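Local coordinates for paenibacillus xanthan lyase (Paenibacillus, PDB 6F2P), which is a xanthan lyase, probably cleaving glycosidic bonds of xanthan by elimination as other polysaccharide lyases of family 8 do, at residues Q42-W45 with D46-L49; T71-Y74 with R75-D79; A96-A99 with D100-G104. All coordinates share one frame; numbering follows the deposited sequence.

Contact 1 (Q42-W45 with D46-L49); sequences QGYW and DSML
The side-chain amide of Gln42 and the carboxylate of Asp46, one helical turn further on, meet with their planes turned 50° apart. Gln42 NE2 gives its N-H to Asp46 OD1 at 2.8 Å. The acceptor lies close to the plane of the amide, but the amide nitrogen comes in from above the carboxylate plane and not within it. A bend at chi2 (59°) turns the glutamine chain so that its nitrogen can reach the acid. On the backbone of the same pair, Asp46 N bonds to Gln42 O at 2.8 Å, so Gln42 holds Asp46 by both backbone and side chain. The phenol ring of Tyr44 meets Ser47 at its edge, where Ser47 OG lies near the ring plane, 4.1 Å from Tyr44 CD1. The ring also stacks on that of His76. Trp45 NE1 gives its hydrogen bond to Asp100. The helical pattern changes near this end: Ser47 N bonds to Gly43 O at 3.1 Å, while Met48 N makes a weak bond, 3.3 Å long, to Trp45 O, three residues back. The contact is therefore the C-terminal end of helix 28-46, on the surface of the family's alpha-helical domain. Trp45 and Met48 both lie against Met80 of helix 68-85, and the indole also touches Ala96 and Leu97 of helix 95-111, which places this helix end against the next two helices of the chain.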
loop_
_atom_site.group_PDB
_atom_site.type_symbol
_atom_site.label_atom_id
_atom_site.label_comp_id
_atom_site.label_asym_id
_atom_site.label_seq_id
_atom_site.Cartn_x
_atom_site.Cartn_y
_atom_site.Cartn_z
ATOM N N GLN A 42 30.726 -10.246 -38.610
ATOM C CA GLN A 42 30.949 -10.234 -40.054
ATOM C C GLN A 42 30.008 -9.224 -40.703
ATOM O O GLN A 42 30.400 -8.508 -41.625
ATOM C CB GLN A 42 30.767 -11.620 -40.678
ATOM C CG GLN A 42 31.285 -11.722 -42.121
ATOM C CD GLN A 42 32.778 -11.403 -42.243
ATOM O OE1 GLN A 42 33.601 -11.964 -41.527
ATOM N NE2 GLN A 42 33.125 -10.502 -43.154
ATOM N N GLY A 43 28.782 -9.149 -40.192
ATOM C CA GLY A 43 27.816 -8.192 -40.696
ATOM C C GLY A 43 28.309 -6.750 -40.697
ATOM O O GLY A 43 28.319 -6.073 -41.739
ATOM N N TYR A 44 28.714 -6.273 -39.525
ATOM C CA TYR A 44 29.123 -4.883 -39.383
ATOM C C TYR A 44 30.483 -4.648 -40.013
ATOM O O TYR A 44 30.804 -3.522 -40.398
ATOM C CB TYR A 44 29.116 -4.466 -37.911
ATOM C CG TYR A 44 27.718 -4.399 -37.338
ATOM C CD1 TYR A 44 26.732 -3.662 -37.974
ATOM C CD2 TYR A 44 27.379 -5.080 -36.173
ATOM C CE1 TYR A 44 25.453 -3.601 -37.472
ATOM C CE2 TYR A 44 26.096 -5.017 -35.659
ATOM C CZ TYR A 44 25.138 -4.276 -36.317
ATOM O OH TYR A 44 23.857 -4.196 -35.828
ATOM N N TRP A 45 31.283 -5.706 -40.112
ATOM C CA TRP A 45 32.585 -5.602 -40.764
ATOM C C TRP A 45 32.345 -5.370 -42.261
ATOM O O TRP A 45 32.997 -4.538 -42.905
ATOM C CB TRP A 45 33.406 -6.875 -40.537
ATOM C CG TRP A 45 34.852 -6.726 -40.897
ATOM C CD1 TRP A 45 35.527 -5.559 -41.125
ATOM C CD2 TRP A 45 35.807 -7.780 -41.068
ATOM N NE1 TRP A 45 36.843 -5.821 -41.425
ATOM C CE2 TRP A 45 37.042 -7.178 -41.398
ATOM C CE3 TRP A 45 35.740 -9.171 -40.976
ATOM C CZ2 TRP A 45 38.199 -7.923 -41.639
ATOM C CZ3 TRP A 45 36.891 -9.909 -41.219
ATOM C CH2 TRP A 45 38.103 -9.282 -41.550
ATOM N N ASP A 46 31.379 -6.108 -42.794
ATOM C CA ASP A 46 31.022 -6.016 -44.191
ATOM C C ASP A 46 30.478 -4.643 -44.539
ATOM O O ASP A 46 30.812 -4.096 -45.580
ATOM C CB ASP A 46 30.006 -7.105 -44.550
ATOM C CG ASP A 46 30.640 -8.483 -44.639
ATOM O OD1 ASP A 46 31.894 -8.560 -44.673
ATOM O OD2 ASP A 46 29.892 -9.483 -44.679
ATOM N N SER A 47 29.642 -4.082 -43.673
ATOM C CA SER A 47 29.022 -2.791 -43.964
ATOM C C SER A 47 29.899 -1.617 -43.564
ATOM O O SER A 47 29.533 -0.471 -43.781
ATOM C CB SER A 47 27.672 -2.668 -43.269
ATOM O OG SER A 47 27.797 -2.914 -41.878
ATOM N N MET A 48 31.056 -1.894 -42.980
ATOM C CA MET A 48 31.890 -0.819 -42.466
ATOM C C MET A 48 32.512 0.035 -43.578
ATOM O O MET A 48 32.959 -0.474 -44.604
ATOM C CB MET A 48 32.984 -1.370 -41.543
ATOM C CG MET A 48 33.792 -0.280 -40.842
ATOM S SD MET A 48 35.055 -0.904 -39.719
ATOM C CE MET A 48 35.621 0.617 -38.971
ATOM N N LEU A 49 32.526 1.344 -43.362
ATOM C CA LEU A 49 33.294 2.249 -44.196
ATOM C C LEU A 49 34.750 2.255 -43.731
ATOM O O LEU A 49 35.040 2.593 -42.583
ATOM C CB LEU A 49 32.666 3.641 -44.147
ATOM C CG LEU A 49 31.258 3.514 -44.738
ATOM C CD1 LEU A 49 30.365 4.646 -44.347
ATOM C CD2 LEU A 49 31.357 3.427 -46.253
#

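Contact 2 (T71-Y74 with R75-D79); sequences TTTY and RHLYD
Arg75 and Thr71 run side by side, pointing the same way, with the threonine methyl over one face of the guanidinium group. Thr71 CG2 sits 3.4 Å from Arg75 NE, and the arginine chain is extended from CG to NE, which carries the group out alongside the methyl. The backbone closes the same pair, Arg75 N bonding to Thr71 O at 2.8 Å. One residue on, Thr72 treats His76 in a similar way. With OG1 turned beside the backbone N (chi1 -48°), the methyl CG2 of Thr72 takes the position anti to that N and comes to 3.5 Å from His76 NE2. Thr72 O also lies over one face of the imidazole, 3.2 Å above its plane and offset toward the rim. His76 NE2 is hydrogen-bonded to Asp60, which should limit rotation of the ring, and Trp58 packs edge-to-face with it. Tyr74 packs against Leu105 and Met108 of helix 95-111 and Ala133 of helix 123-141. Its CD1 meets Leu77 CD1 at 4.0 Å as the two side chains cross, and the phenol ring is edge-to-face with Phe113. Leu77 N bonds to Thr73 O at 2.9 Å with a nearly straight N-H (176°). The chemistry divides neatly: backbone groups make the hydrogen bonds within the turn, whereas the threonine methyls give apolar cover to an arginine and a histidine. The threonine hydroxyls bond to other residues, Thr71 OG1 to His125, Thr72 OG1 to Thr68 O and Thr73 OG1 to Ser69 O, so side-chain contact across this turn is chiefly van der Waals packing.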
loop_
_atom_site.group_PDB
_atom_site.type_symbol
_atom_site.label_atom_id
_atom_site.label_comp_id
_atom_site.label_asym_id
_atom_site.label_seq_id
_atom_site.Cartn_x
_atom_site.Cartn_y
_atom_site.Cartn_z
ATOM N N THR A 71 26.988 6.187 -30.047
ATOM C CA THR A 71 26.720 4.913 -29.400
ATOM C C THR A 71 26.666 3.786 -30.418
ATOM O O THR A 71 27.238 2.704 -30.205
ATOM C CB THR A 71 25.373 4.959 -28.632
ATOM O OG1 THR A 71 25.453 5.920 -27.575
ATOM C CG2 THR A 71 25.013 3.593 -28.051
ATOM N N THR A 72 25.971 4.046 -31.525
ATOM C CA THR A 72 25.759 3.039 -32.562
ATOM C C THR A 72 27.087 2.573 -33.134
ATOM O O THR A 72 27.323 1.368 -33.288
ATOM C CB THR A 72 24.887 3.580 -33.701
ATOM O OG1 THR A 72 23.734 4.212 -33.144
ATOM C CG2 THR A 72 24.436 2.457 -34.607
ATOM N N THR A 73 27.954 3.535 -33.433
ATOM C CA THR A 73 29.261 3.233 -33.987
ATOM C C THR A 73 30.042 2.342 -33.031
ATOM O O THR A 73 30.569 1.297 -33.441
ATOM C CB THR A 73 30.066 4.519 -34.271
ATOM O OG1 THR A 73 29.364 5.333 -35.221
ATOM C CG2 THR A 73 31.438 4.179 -34.809
ATOM N N TYR A 74 30.100 2.744 -31.756
ATOM C CA TYR A 74 30.881 2.000 -30.768
ATOM C C TYR A 74 30.285 0.629 -30.481
ATOM O O TYR A 74 31.017 -0.313 -30.191
ATOM C CB TYR A 74 31.052 2.781 -29.473
ATOM C CG TYR A 74 32.137 3.830 -29.516
ATOM C CD1 TYR A 74 33.423 3.519 -29.935
ATOM C CD2 TYR A 74 31.874 5.139 -29.133
ATOM C CE1 TYR A 74 34.424 4.493 -29.974
ATOM C CE2 TYR A 74 32.859 6.109 -29.168
ATOM C CZ TYR A 74 34.128 5.784 -29.589
ATOM O OH TYR A 74 35.100 6.759 -29.619
ATOM N N ARG A 75 28.966 0.500 -30.565
ATOM C CA ARG A 75 28.371 -0.825 -30.405
ATOM C C ARG A 75 28.771 -1.738 -31.563
ATOM O O ARG A 75 29.107 -2.910 -31.352
ATOM C CB ARG A 75 26.850 -0.753 -30.240
ATOM C CG ARG A 75 26.434 -0.051 -28.965
ATOM C CD ARG A 75 24.944 -0.109 -28.673
ATOM N NE ARG A 75 24.700 0.326 -27.298
ATOM C CZ ARG A 75 23.505 0.402 -26.720
ATOM N NH1 ARG A 75 22.412 0.073 -27.398
ATOM N NH2 ARG A 75 23.406 0.808 -25.455
ATOM N N HIS A 76 28.749 -1.198 -32.780
ATOM C CA HIS A 76 29.194 -1.953 -33.948
ATOM C C HIS A 76 30.637 -2.412 -33.769
ATOM O O HIS A 76 30.933 -3.601 -33.937
ATOM C CB HIS A 76 29.046 -1.133 -35.223
ATOM C CG HIS A 76 27.628 -0.871 -35.607
ATOM N ND1 HIS A 76 26.566 -1.497 -34.994
ATOM C CD2 HIS A 76 27.090 -0.051 -36.544
ATOM C CE1 HIS A 76 25.431 -1.069 -35.533
ATOM N NE2 HIS A 76 25.731 -0.194 -36.476
ATOM N N LEU A 77 31.519 -1.472 -33.417
ATOM C CA LEU A 77 32.909 -1.794 -33.075
ATOM C C LEU A 77 33.020 -2.841 -31.961
ATOM O O LEU A 77 33.834 -3.764 -32.041
ATOM C CB LEU A 77 33.683 -0.535 -32.686
ATOM C CG LEU A 77 34.029 0.398 -33.845
ATOM C CD1 LEU A 77 34.560 1.720 -33.331
ATOM C CD2 LEU A 77 35.040 -0.265 -34.777
ATOM N N TYR A 78 32.189 -2.713 -30.933
ATOM C CA TYR A 78 32.191 -3.705 -29.873
ATOM C C TYR A 78 31.882 -5.112 -30.386
ATOM O O TYR A 78 32.535 -6.083 -29.986
ATOM C CB TYR A 78 31.216 -3.348 -28.753
ATOM C CG TYR A 78 31.126 -4.461 -27.740
ATOM C CD1 TYR A 78 32.153 -4.678 -26.828
ATOM C CD2 TYR A 78 30.045 -5.326 -27.726
ATOM C CE1 TYR A 78 32.090 -5.717 -25.915
ATOM C CE2 TYR A 78 29.974 -6.373 -26.813
ATOM C CZ TYR A 78 30.999 -6.561 -25.910
ATOM O OH TYR A 78 30.929 -7.589 -24.998
ATOM N N ASP A 79 30.876 -5.225 -31.250
ATOM C CA ASP A 79 30.471 -6.535 -31.762
ATOM C C ASP A 79 31.630 -7.205 -32.475
ATOM O O ASP A 79 31.852 -8.400 -32.310
ATOM C CB ASP A 79 29.268 -6.430 -32.705
ATOM C CG ASP A 79 27.972 -6.124 -31.970
ATOM O OD1 ASP A 79 27.910 -6.361 -30.744
ATOM O OD2 ASP A 79 27.010 -5.655 -32.616
#

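Contact 3 (A96-A99 with D100-G104); sequences ALKA and DIISG
The opening turns of helix 95-111, in the alpha-helical domain of the lyase, bring Leu97 against Ile101 and Lys98 against Ile102, each pair four residues apart. Leu97 CG and Ile101 CD1 touch at 4.0 Å, the two side chains crossing at a slant. Ile101 CG1 is anti to its carbonyl carbon (chi1 -66°), which lays that branch back over the preceding turn, 3.2 Å from Leu97 O. Lys98 and Ile102 instead lie alongside each other, pointing the same way, with Lys98 CG 4.1 Å from Ile102 CD1. Only the aliphatic start of the lysine takes part; its chain then bends, and NZ forms a salt bridge with Glu144. The same residues are joined by the regular alpha-helical backbone bonds, Ile101 N to Leu97 O at 2.9 Å and Ile102 N to Lys98 O at the same 2.9 Å, with Asp100 N to Ala96 O and Ser103 N to Ala99 O on the flanking rungs. Leu97 and Ile101, both buried, touch Met80 of helix 68-85. With an alanine in place of Ile101, CG1 and CD1 are gone, and a gap would probably be left beside Leu97 CG and Met80. Leu97 and Lys98 reach Tyr84 of helix 68-85, Ile102 lies on Leu145 in a loop beyond helix 123-141, and the first turn here borders the end of helix 28-46.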
loop_
_atom_site.group_PDB
_atom_site.type_symbol
_atom_site.label_atom_id
_atom_site.label_comp_id
_atom_site.label_asym_id
_atom_site.label_seq_id
_atom_site.Cartn_x
_atom_site.Cartn_y
_atom_site.Cartn_z
ATOM N N ALA A 96 43.142 -8.750 -39.918
ATOM C CA ALA A 96 42.503 -7.702 -40.700
ATOM C C ALA A 96 41.368 -7.087 -39.888
ATOM O O ALA A 96 41.201 -5.869 -39.868
ATOM C CB ALA A 96 41.992 -8.256 -42.006
ATOM N N LEU A 97 40.600 -7.943 -39.212
ATOM C CA LEU A 97 39.548 -7.507 -38.291
ATOM C C LEU A 97 40.125 -6.590 -37.217
ATOM O O LEU A 97 39.628 -5.484 -37.010
ATOM C CB LEU A 97 38.881 -8.718 -37.636
ATOM C CG LEU A 97 37.669 -8.455 -36.744
ATOM C CD1 LEU A 97 36.665 -7.613 -37.501
ATOM C CD2 LEU A 97 37.043 -9.772 -36.294
ATOM N N LYS A 98 41.179 -7.060 -36.550
ATOM C CA LYS A 98 41.903 -6.273 -35.552
ATOM C C LYS A 98 42.249 -4.881 -36.081
ATOM O O LYS A 98 41.939 -3.869 -35.447
ATOM C CB LYS A 98 43.179 -7.005 -35.115
ATOM C CG LYS A 98 44.123 -6.184 -34.230
ATOM C CD LYS A 98 45.331 -7.012 -33.783
ATOM C CE LYS A 98 46.654 -6.407 -34.263
ATOM N NZ LYS A 98 47.298 -5.516 -33.245
ATOM N N ALA A 99 42.869 -4.841 -37.256
ATOM C CA ALA A 99 43.298 -3.578 -37.848
ATOM C C ALA A 99 42.120 -2.651 -38.099
ATOM O O ALA A 99 42.213 -1.447 -37.867
ATOM C CB ALA A 99 44.073 -3.825 -39.136
ATOM N N ASP A 100 41.011 -3.211 -38.571
ATOM C CA ASP A 100 39.840 -2.399 -38.882
ATOM C C ASP A 100 39.172 -1.862 -37.620
ATOM O O ASP A 100 38.708 -0.716 -37.589
ATOM C CB ASP A 100 38.854 -3.171 -39.757
ATOM C CG ASP A 100 39.257 -3.165 -41.227
ATOM O OD1 ASP A 100 39.971 -2.222 -41.632
ATOM O OD2 ASP A 100 38.866 -4.095 -41.968
ATOM N N ILE A 101 39.151 -2.688 -36.578
ATOM C CA ILE A 101 38.652 -2.253 -35.290
ATOM C C ILE A 101 39.470 -1.078 -34.777
ATOM O O ILE A 101 38.919 -0.030 -34.428
ATOM C CB ILE A 101 38.694 -3.378 -34.264
ATOM C CG1 ILE A 101 37.719 -4.480 -34.667
ATOM C CG2 ILE A 101 38.321 -2.852 -32.903
ATOM C CD1 ILE A 101 37.869 -5.726 -33.864
ATOM N N ILE A 102 40.787 -1.241 -34.764
ATOM C CA ILE A 102 41.659 -0.240 -34.158
ATOM C C ILE A 102 41.666 1.074 -34.930
ATOM O O ILE A 102 41.660 2.161 -34.331
ATOM C CB ILE A 102 43.085 -0.769 -33.982
ATOM C CG1 ILE A 102 43.065 -1.988 -33.055
ATOM C CG2 ILE A 102 43.993 0.329 -33.450
ATOM C CD1 ILE A 102 44.417 -2.420 -32.561
ATOM N N SER A 103 41.662 0.969 -36.259
ATOM C CA SER A 103 41.594 2.146 -37.118
ATOM C C SER A 103 40.286 2.887 -36.859
ATOM O O SER A 103 40.259 4.121 -36.798
ATOM C CB SER A 103 41.688 1.740 -38.581
ATOM O OG SER A 103 41.343 2.826 -39.430
ATOM N N GLY A 104 39.206 2.124 -36.703
ATOM C CA GLY A 104 37.928 2.689 -36.316
ATOM C C GLY A 104 38.038 3.497 -35.033
ATOM O O GLY A 104 37.557 4.629 -34.965
#

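In the fold
From the N terminus, contact 1 ends helix 28-46, contact 2 forms a middle portion of helix 68-85, and contact 3 forms the start of helix 95-111. Each is local, so none closes a long loop, and the three follow in series without nesting or crossing. In space they converge, their centres 11 to 13 Å apart. Contacts 1 and 2 meet where Tyr44 packs against His76 and Asp79; contacts 1 and 3 meet through Trp45 with Leu97 and Asp100; contacts 2 and 3 meet more lightly, Leu77 against Ile101 and Gly104. Together they tie three successive helices of the N-terminal alpha-helical domain.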